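Side-chain contacts in Alpha/beta hydrolase (Enterobacter asburiae, PDB 6KMO), which probably hydrolyses carboxylic ester bonds, being an esterase or lipase of the alpha/beta hydrolase fold: residues G130-Y135 / I167-S172; S188-A193 / G265-L270; K289-A292 / P296-V299. The protein carries 2 engineered substitutions. One frame throughout, in Å; residues are numbered along the deposited sequence.

Contact 1. Residues G130-Y135 / I167-S172; sequences GAAAVY and IGVDGS
Ile167 meets Val134 through its CD1 methyl, which lies 3.9 Å from Val134 CG2; the two side chains cross obliquely, methyl against methyl. The chi1 of Ile167 (57°) sets CG1 between the backbone N and the carbonyl carbon, and an extended chi2 (166°) carries CD1 to Val134 CG2. The same side chain packs on Ile89 of strand 83-92, while its carbonyl O accepts a hydrogen bond from Lys91 NZ.

Beyond Gly168, Val169 again faces the strand. Its CG2 branch, the one anti to the carbonyl carbon, sits 3.9 Å from Ala132 CB, and the CA atoms of this pair are 7.3 Å apart, against 9.4 Å for Ile167 and Val134. No hydrogen bond spans the segments, so methyl packing alone joins them, and both partners in the strand lie on one side of it, two residues apart. That strand, 132-136, runs between 83-92 and 99-105 in the central sheet of the alpha/beta hydrolase fold: Ala132 and Val134 exchange backbone hydrogen bonds with Phe102, and Ala133 does so with Val90. Ala133 points to the other side of the sheet, against Ile122 and Val126 of helix 115-129, so the 167-170 piece packs on the sheet face remote from that helix.

Asp170 follows, its carboxylate closing an Asx turn. Ser172 N donates to Asp170 OD1 at 3.0 Å with an N-H...O angle of 145°, and Ser172 OG donates to that oxygen at 2.7 Å on its syn side. Both donors come from one face of the carboxylate plane. The other oxygen, OD2, forms a salt bridge with Arg173.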
loop_
_atom_site.group_PDB
_atom_site.type_symbol
_atom_site.label_atom_id
_atom_site.label_comp_id
_atom_site.label_asym_id
_atom_site.label_seq_id
_atom_site.Cartn_x
_atom_site.Cartn_y
_atom_site.Cartn_z
ATOM N N GLY A 130 3.150 7.830 15.372
ATOM C CA GLY A 130 3.742 8.241 16.635
ATOM C C GLY A 130 4.478 9.555 16.607
ATOM O O GLY A 130 5.096 9.926 17.619
ATOM N N ALA A 131 4.471 10.269 15.494
ATOM C CA ALA A 131 5.237 11.487 15.297
ATOM C C ALA A 131 4.324 12.700 15.408
ATOM O O ALA A 131 3.112 12.613 15.207
ATOM C CB ALA A 131 5.915 11.476 13.928
ATOM N N ALA A 132 4.914 13.846 15.724
ATOM C CA ALA A 132 4.170 15.091 15.721
ATOM C C ALA A 132 3.981 15.610 14.304
ATOM O O ALA A 132 4.896 15.538 13.479
ATOM C CB ALA A 132 4.908 16.159 16.530
ATOM N N ALA A 133 2.794 16.129 14.025
ATOM C CA ALA A 133 2.522 16.835 12.779
ATOM C C ALA A 133 2.605 18.335 13.002
ATOM O O ALA A 133 2.088 18.853 13.997
ATOM C CB ALA A 133 1.124 16.502 12.255
ATOM N N VAL A 134 3.213 19.035 12.064
ATOM C CA VAL A 134 3.274 20.493 12.078
ATOM C C VAL A 134 2.563 20.991 10.823
ATOM O O VAL A 134 3.158 21.090 9.739
ATOM C CB VAL A 134 4.705 21.029 12.170
ATOM C CG1 VAL A 134 4.699 22.550 12.278
ATOM C CG2 VAL A 134 5.436 20.379 13.344
ATOM N N TYR A 135 1.277 21.285 10.966
ATOM C CA TYR A 135 0.478 21.869 9.895
ATOM C C TYR A 135 0.903 23.310 9.675
ATOM O O TYR A 135 1.055 24.063 10.637
ATOM C CB TYR A 135 -1.020 21.798 10.290
ATOM C CG TYR A 135 -1.915 22.706 9.484
ATOM C CD1 TYR A 135 -2.621 22.228 8.399
ATOM C CD2 TYR A 135 -2.034 24.052 9.792
ATOM C CE1 TYR A 135 -3.414 23.060 7.627
ATOM C CE2 TYR A 135 -2.809 24.892 9.016
ATOM C CZ TYR A 135 -3.493 24.391 7.940
ATOM O OH TYR A 135 -4.241 25.225 7.151
ATOM N N ILE A 167 8.745 23.407 20.326
ATOM C CA ILE A 167 7.477 22.700 20.247
ATOM C C ILE A 167 7.623 21.232 20.637
ATOM O O ILE A 167 6.745 20.420 20.341
ATOM C CB ILE A 167 6.810 22.859 18.862
ATOM C CG1 ILE A 167 7.729 22.381 17.733
ATOM C CG2 ILE A 167 6.380 24.291 18.667
ATOM C CD1 ILE A 167 7.007 22.199 16.400
ATOM N N GLY A 168 8.724 20.872 21.288
ATOM C CA GLY A 168 8.903 19.518 21.756
ATOM C C GLY A 168 9.228 18.522 20.671
ATOM O O GLY A 168 8.913 17.333 20.816
ATOM N N VAL A 169 9.892 18.962 19.614
ATOM C CA VAL A 169 10.205 18.139 18.452
ATOM C C VAL A 169 11.707 18.096 18.256
ATOM O O VAL A 169 12.401 19.097 18.478
ATOM C CB VAL A 169 9.486 18.735 17.213
ATOM C CG1 VAL A 169 10.198 18.389 15.904
ATOM C CG2 VAL A 169 8.020 18.304 17.265
ATOM N N ASP A 170 12.210 16.926 17.866
ATOM C CA ASP A 170 13.564 16.773 17.357
ATOM C C ASP A 170 13.543 17.127 15.875
ATOM O O ASP A 170 13.217 16.288 15.019
ATOM C CB ASP A 170 14.049 15.347 17.558
ATOM C CG ASP A 170 15.455 15.137 17.064
ATOM O OD1 ASP A 170 16.051 16.089 16.514
ATOM O OD2 ASP A 170 15.934 13.985 17.207
ATOM N N GLY A 171 13.880 18.372 15.562
ATOM C CA GLY A 171 13.864 18.846 14.192
ATOM C C GLY A 171 14.859 18.178 13.278
ATOM O O GLY A 171 14.763 18.368 12.059
ATOM N N SER A 172 15.810 17.427 13.819
ATOM C CA SER A 172 16.727 16.673 12.983
ATOM C C SER A 172 16.106 15.404 12.420
ATOM O O SER A 172 16.710 14.783 11.535
ATOM C CB SER A 172 18.004 16.312 13.766
ATOM O OG SER A 172 17.823 15.212 14.639
#

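Contact 2. Residues S188-A193 / G265-L270; sequences SVALQA and GFPETL
Ala190 and Phe266 bring a helix against the entry to a strand, as in the alpha/beta hydrolase fold: helix 181-195, which follows the probable nucleophile elbow at Gly178, Ser180 and Gly182, packs on the turn leading into strand 269-274. The close part centres on one methyl. Ala190 CB lies 3.8 Å from Phe266 CE1 and 3.8 Å from Pro267 CD, so it rests where the aromatic ring and the pyrrolidine ring come together; to the Phe266 ring it stands obliquely. The CA atoms of Ala190 and Phe266 are only 6.7 Å apart, a separation that the small alanine side chain allows.

Leu191 adds a second, slightly wider touch. Its CD2 methyl approaches the edge of the Phe266 ring, near the ring plane, at 4.1 Å from CD1, and Leu191 CG lies 4.1 Å from Phe266 CE1. Phe266 is brought there by its chi1 of -160°, which places CG anti to the backbone N and swings the ring along the helix; Asn204 and Val295 pack against the same side chain.

Away from this hydrophobic patch the two segments diverge, and on the loose side the chain at Gly265 is exposed. On the helix, Gln192 takes no part in the apolar patch and packs on Leu8 of the second subunit; its NE2 donates to Ile150 O and, weakly, to Ser188 O. Pro267, partly exposed although its CD touches Ala190, has its carbonyl used by the side chain two residues on: Thr269 OG1 donates to Pro267 O at 2.7 Å, from 38° above the carbonyl plane, with a C=O...O angle of 141°.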
loop_
_atom_site.group_PDB
_atom_site.type_symbol
_atom_site.label_atom_id
_atom_site.label_comp_id
_atom_site.label_asym_id
_atom_site.label_seq_id
_atom_site.Cartn_x
_atom_site.Cartn_y
_atom_site.Cartn_z
ATOM N N SER A 188 7.893 20.354 -3.588
ATOM C CA SER A 188 8.412 21.707 -3.745
ATOM C C SER A 188 9.354 22.064 -2.608
ATOM O O SER A 188 10.399 22.698 -2.822
ATOM C CB SER A 188 7.232 22.665 -3.790
ATOM O OG SER A 188 7.635 23.935 -4.227
ATOM N N VAL A 189 8.996 21.689 -1.383
ATOM C CA VAL A 189 9.848 21.969 -0.229
ATOM C C VAL A 189 11.111 21.130 -0.293
ATOM O O VAL A 189 12.208 21.621 -0.014
ATOM C CB VAL A 189 9.061 21.749 1.073
ATOM C CG1 VAL A 189 9.990 21.752 2.299
ATOM C CG2 VAL A 189 8.004 22.822 1.225
ATOM N N ALA A 190 10.990 19.860 -0.676
ATOM C CA ALA A 190 12.173 19.017 -0.802
ATOM C C ALA A 190 13.143 19.566 -1.849
ATOM O O ALA A 190 14.366 19.539 -1.648
ATOM C CB ALA A 190 11.775 17.576 -1.121
ATOM N N LEU A 191 12.627 20.073 -2.968
ATOM C CA LEU A 191 13.498 20.603 -4.020
ATOM C C LEU A 191 14.128 21.928 -3.600
ATOM O O LEU A 191 15.291 22.196 -3.925
ATOM C CB LEU A 191 12.724 20.738 -5.323
ATOM C CG LEU A 191 12.353 19.420 -6.015
ATOM C CD1 LEU A 191 11.288 19.627 -7.066
ATOM C CD2 LEU A 191 13.585 18.740 -6.593
ATOM N N GLN A 192 13.404 22.762 -2.854
ATOM C CA GLN A 192 14.035 23.953 -2.290
ATOM C C GLN A 192 15.133 23.556 -1.310
ATOM O O GLN A 192 16.234 24.119 -1.337
ATOM C CB GLN A 192 12.995 24.808 -1.570
ATOM C CG GLN A 192 12.054 25.564 -2.482
ATOM C CD GLN A 192 10.991 26.281 -1.691
ATOM O OE1 GLN A 192 11.236 27.342 -1.130
ATOM N NE2 GLN A 192 9.814 25.685 -1.605
ATOM N N ALA A 193 14.859 22.599 -0.431
ATOM C CA ALA A 193 15.866 22.168 0.537
ATOM C C ALA A 193 17.118 21.644 -0.156
ATOM O O ALA A 193 18.238 21.894 0.304
ATOM C CB ALA A 193 15.274 21.134 1.492
ATOM N N GLY A 265 19.109 12.929 -5.309
ATOM C CA GLY A 265 19.218 13.363 -3.937
ATOM C C GLY A 265 17.906 13.720 -3.255
ATOM O O GLY A 265 17.919 14.094 -2.081
ATOM N N PHE A 266 16.782 13.613 -3.955
ATOM C CA PHE A 266 15.476 13.826 -3.329
ATOM C C PHE A 266 15.336 12.870 -2.142
ATOM O O PHE A 266 15.873 11.764 -2.161
ATOM C CB PHE A 266 14.435 13.462 -4.391
ATOM C CG PHE A 266 13.026 14.008 -4.198
ATOM C CD1 PHE A 266 12.687 15.300 -4.578
ATOM C CD2 PHE A 266 12.014 13.173 -3.744
ATOM C CE1 PHE A 266 11.386 15.751 -4.469
ATOM C CE2 PHE A 266 10.698 13.626 -3.638
ATOM C CZ PHE A 266 10.389 14.907 -3.997
ATOM N N PRO A 267 14.621 13.270 -1.091
ATOM C CA PRO A 267 14.478 12.373 0.066
ATOM C C PRO A 267 13.752 11.078 -0.283
ATOM O O PRO A 267 12.971 11.007 -1.235
ATOM C CB PRO A 267 13.665 13.200 1.075
ATOM C CG PRO A 267 13.904 14.642 0.671
ATOM C CD PRO A 267 14.055 14.605 -0.832
ATOM N N GLU A 268 13.989 10.056 0.531
ATOM C CA GLU A 268 13.223 8.823 0.426
ATOM C C GLU A 268 11.742 9.156 0.487
ATOM O O GLU A 268 11.315 10.001 1.281
ATOM C CB GLU A 268 13.605 7.854 1.539
ATOM C CG GLU A 268 15.084 7.477 1.505
ATOM C CD GLU A 268 15.411 6.142 2.142
ATOM O OE1 GLU A 268 14.538 5.267 2.277
ATOM O OE2 GLU A 268 16.596 5.965 2.509
ATOM N N THR A 269 10.943 8.466 -0.333
ATOM C CA THR A 269 9.577 8.892 -0.597
ATOM C C THR A 269 8.614 7.720 -0.680
ATOM O O THR A 269 8.946 6.657 -1.216
ATOM C CB THR A 269 9.545 9.684 -1.916
ATOM O OG1 THR A 269 10.277 10.904 -1.768
ATOM C CG2 THR A 269 8.150 10.050 -2.349
ATOM N N LEU A 270 7.409 7.941 -0.157
ATOM C CA LEU A 270 6.245 7.092 -0.371
ATOM C C LEU A 270 5.228 7.923 -1.135
ATOM O O LEU A 270 4.911 9.046 -0.718
ATOM C CB LEU A 270 5.635 6.647 0.954
ATOM C CG LEU A 270 4.272 5.949 0.848
ATOM C CD1 LEU A 270 4.364 4.632 0.092
ATOM C CD2 LEU A 270 3.711 5.692 2.226
#

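Contact 3. Residues K289-A292 / P296-V299; sequences KLDA and PVTV
The end of helix 280-292 and the start of strand 297-302 come together with the CA atoms of Asp291 and Val297 6.1 Å apart, and no direct hydrogen bond links the two segments. Val297 carries the apolar side of the contact with both methyls. A chi1 of 58° tucks its CG1 over the strand's own backbone, from where it presses on the helix, 3.6 Å from Asp291 N and 3.7 Å from Asp291 CB. The other branch, CG2, meets the end of Leu290, at 4.1 Å from CD1. The side chains of Leu290 and Val297 cross at about a right angle, and Leu290 CB also lies 4.1 Å from CG1, so one methyl meets the base of the leucine and the other its CD1 end.

These segments belong to the last two elements of a beta-alpha-beta unit formed by strand 269-274, helix 280-292 and strand 297-302, with only three residues between the two segments. Leu290 also reaches Thr269 of the first strand and Phe266 just before it, so its side chain lies between the helix and the sheet.

The polar side is bridged by water 1. It lies 2.8 Å from Asp291 OD1, to which it can donate, and accepts from Val297 N at 3.0 Å, which gives the first strand N-H a partner that is reached from the helix. Chi1 of Asp291 (-179°) puts the carboxylate anti to the backbone N, from where OD1 can face this water. The second oxygen, OD2, accepts a hydrogen bond from Ala30 N of the second subunit, whose Thr29 packs on the same aspartate. Strand 297-302 is outermost in the sheet of its own chain, and Val299 forms backbone hydrogen bonds with that second subunit.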
loop_
_atom_site.group_PDB
_atom_site.type_symbol
_atom_site.label_atom_id
_atom_site.label_comp_id
_atom_site.label_asym_id
_atom_site.label_seq_id
_atom_site.Cartn_x
_atom_site.Cartn_y
_atom_site.Cartn_z
ATOM N N LYS A 289 10.134 8.463 -12.130
ATOM C CA LYS A 289 11.239 9.395 -12.346
ATOM C C LYS A 289 12.159 9.447 -11.135
ATOM O O LYS A 289 13.394 9.517 -11.278
ATOM C CB LYS A 289 10.703 10.779 -12.704
ATOM C CG LYS A 289 10.077 10.821 -14.091
ATOM C CD LYS A 289 9.736 12.231 -14.556
ATOM C CE LYS A 289 11.008 13.007 -14.921
ATOM N NZ LYS A 289 10.829 14.137 -15.937
ATOM N N LEU A 290 11.590 9.445 -9.930
ATOM C CA LEU A 290 12.410 9.445 -8.724
ATOM C C LEU A 290 13.289 8.208 -8.698
ATOM O O LEU A 290 14.492 8.286 -8.435
ATOM C CB LEU A 290 11.518 9.514 -7.484
ATOM C CG LEU A 290 10.816 10.837 -7.192
ATOM C CD1 LEU A 290 9.952 10.666 -5.959
ATOM C CD2 LEU A 290 11.806 11.952 -6.964
ATOM N N ASP A 291 12.707 7.048 -8.997
ATOM C CA ASP A 291 13.498 5.821 -8.942
ATOM C C ASP A 291 14.618 5.843 -9.972
ATOM O O ASP A 291 15.732 5.381 -9.695
ATOM C CB ASP A 291 12.592 4.618 -9.161
ATOM C CG ASP A 291 13.333 3.313 -9.102
ATOM O OD1 ASP A 291 13.657 2.840 -7.997
ATOM O OD2 ASP A 291 13.587 2.738 -10.193
ATOM N N ALA A 292 14.358 6.416 -11.148
ATOM C CA ALA A 292 15.398 6.503 -12.172
ATOM C C ALA A 292 16.524 7.419 -11.735
ATOM O O ALA A 292 17.652 7.287 -12.235
ATOM C CB ALA A 292 14.796 6.985 -13.479
ATOM N N PRO A 296 15.284 6.303 -3.231
ATOM C CA PRO A 296 14.452 5.218 -2.686
ATOM C C PRO A 296 12.999 5.666 -2.642
ATOM O O PRO A 296 12.653 6.638 -1.966
ATOM C CB PRO A 296 15.036 4.982 -1.288
ATOM C CG PRO A 296 16.445 5.568 -1.371
ATOM C CD PRO A 296 16.273 6.769 -2.237
ATOM N N VAL A 297 12.149 4.978 -3.391
ATOM C CA VAL A 297 10.757 5.388 -3.543
ATOM C C VAL A 297 9.850 4.168 -3.647
ATOM O O VAL A 297 10.156 3.187 -4.343
ATOM C CB VAL A 297 10.574 6.361 -4.726
ATOM C CG1 VAL A 297 11.048 5.732 -6.025
ATOM C CG2 VAL A 297 9.129 6.778 -4.840
ATOM N N THR A 298 8.716 4.244 -2.958
ATOM C CA THR A 298 7.653 3.246 -3.002
ATOM C C THR A 298 6.422 3.923 -3.567
ATOM O O THR A 298 6.074 5.026 -3.129
ATOM C CB THR A 298 7.347 2.749 -1.586
ATOM O OG1 THR A 298 8.516 2.150 -1.018
ATOM C CG2 THR A 298 6.238 1.723 -1.592
ATOM N N VAL A 299 5.769 3.280 -4.535
ATOM C CA VAL A 299 4.530 3.794 -5.118
ATOM C C VAL A 299 3.445 2.746 -4.922
ATOM O O VAL A 299 3.572 1.621 -5.418
ATOM C CB VAL A 299 4.684 4.122 -6.606
ATOM C CG1 VAL A 299 3.370 4.633 -7.175
ATOM C CG2 VAL A 299 5.788 5.173 -6.820
HETATM O O HOH W 1 12.935 2.738 -5.283
#

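How the contacts relate
All three contacts reach one sheet, each at a different place. Contact 1 lies on strand 132-136 and stands apart, its centre about 26 Å from that of contact 3 and about 18 Å from that of contact 2. Contacts 2 and 3 are neighbours, centres about 12 Å apart, and they touch: Thr269 N gives a probable hydrogen bond to Pro296 O, and Thr298 N to Thr269 O, while Phe266 packs on Leu290. Most touching residues are buried throughout. Contacts 1 and 2 meet through apolar groups alone, whereas contact 3, on an outermost strand of its chain, adds a bridging water. The second subunit touches contacts 2 and 3 but not contact 1.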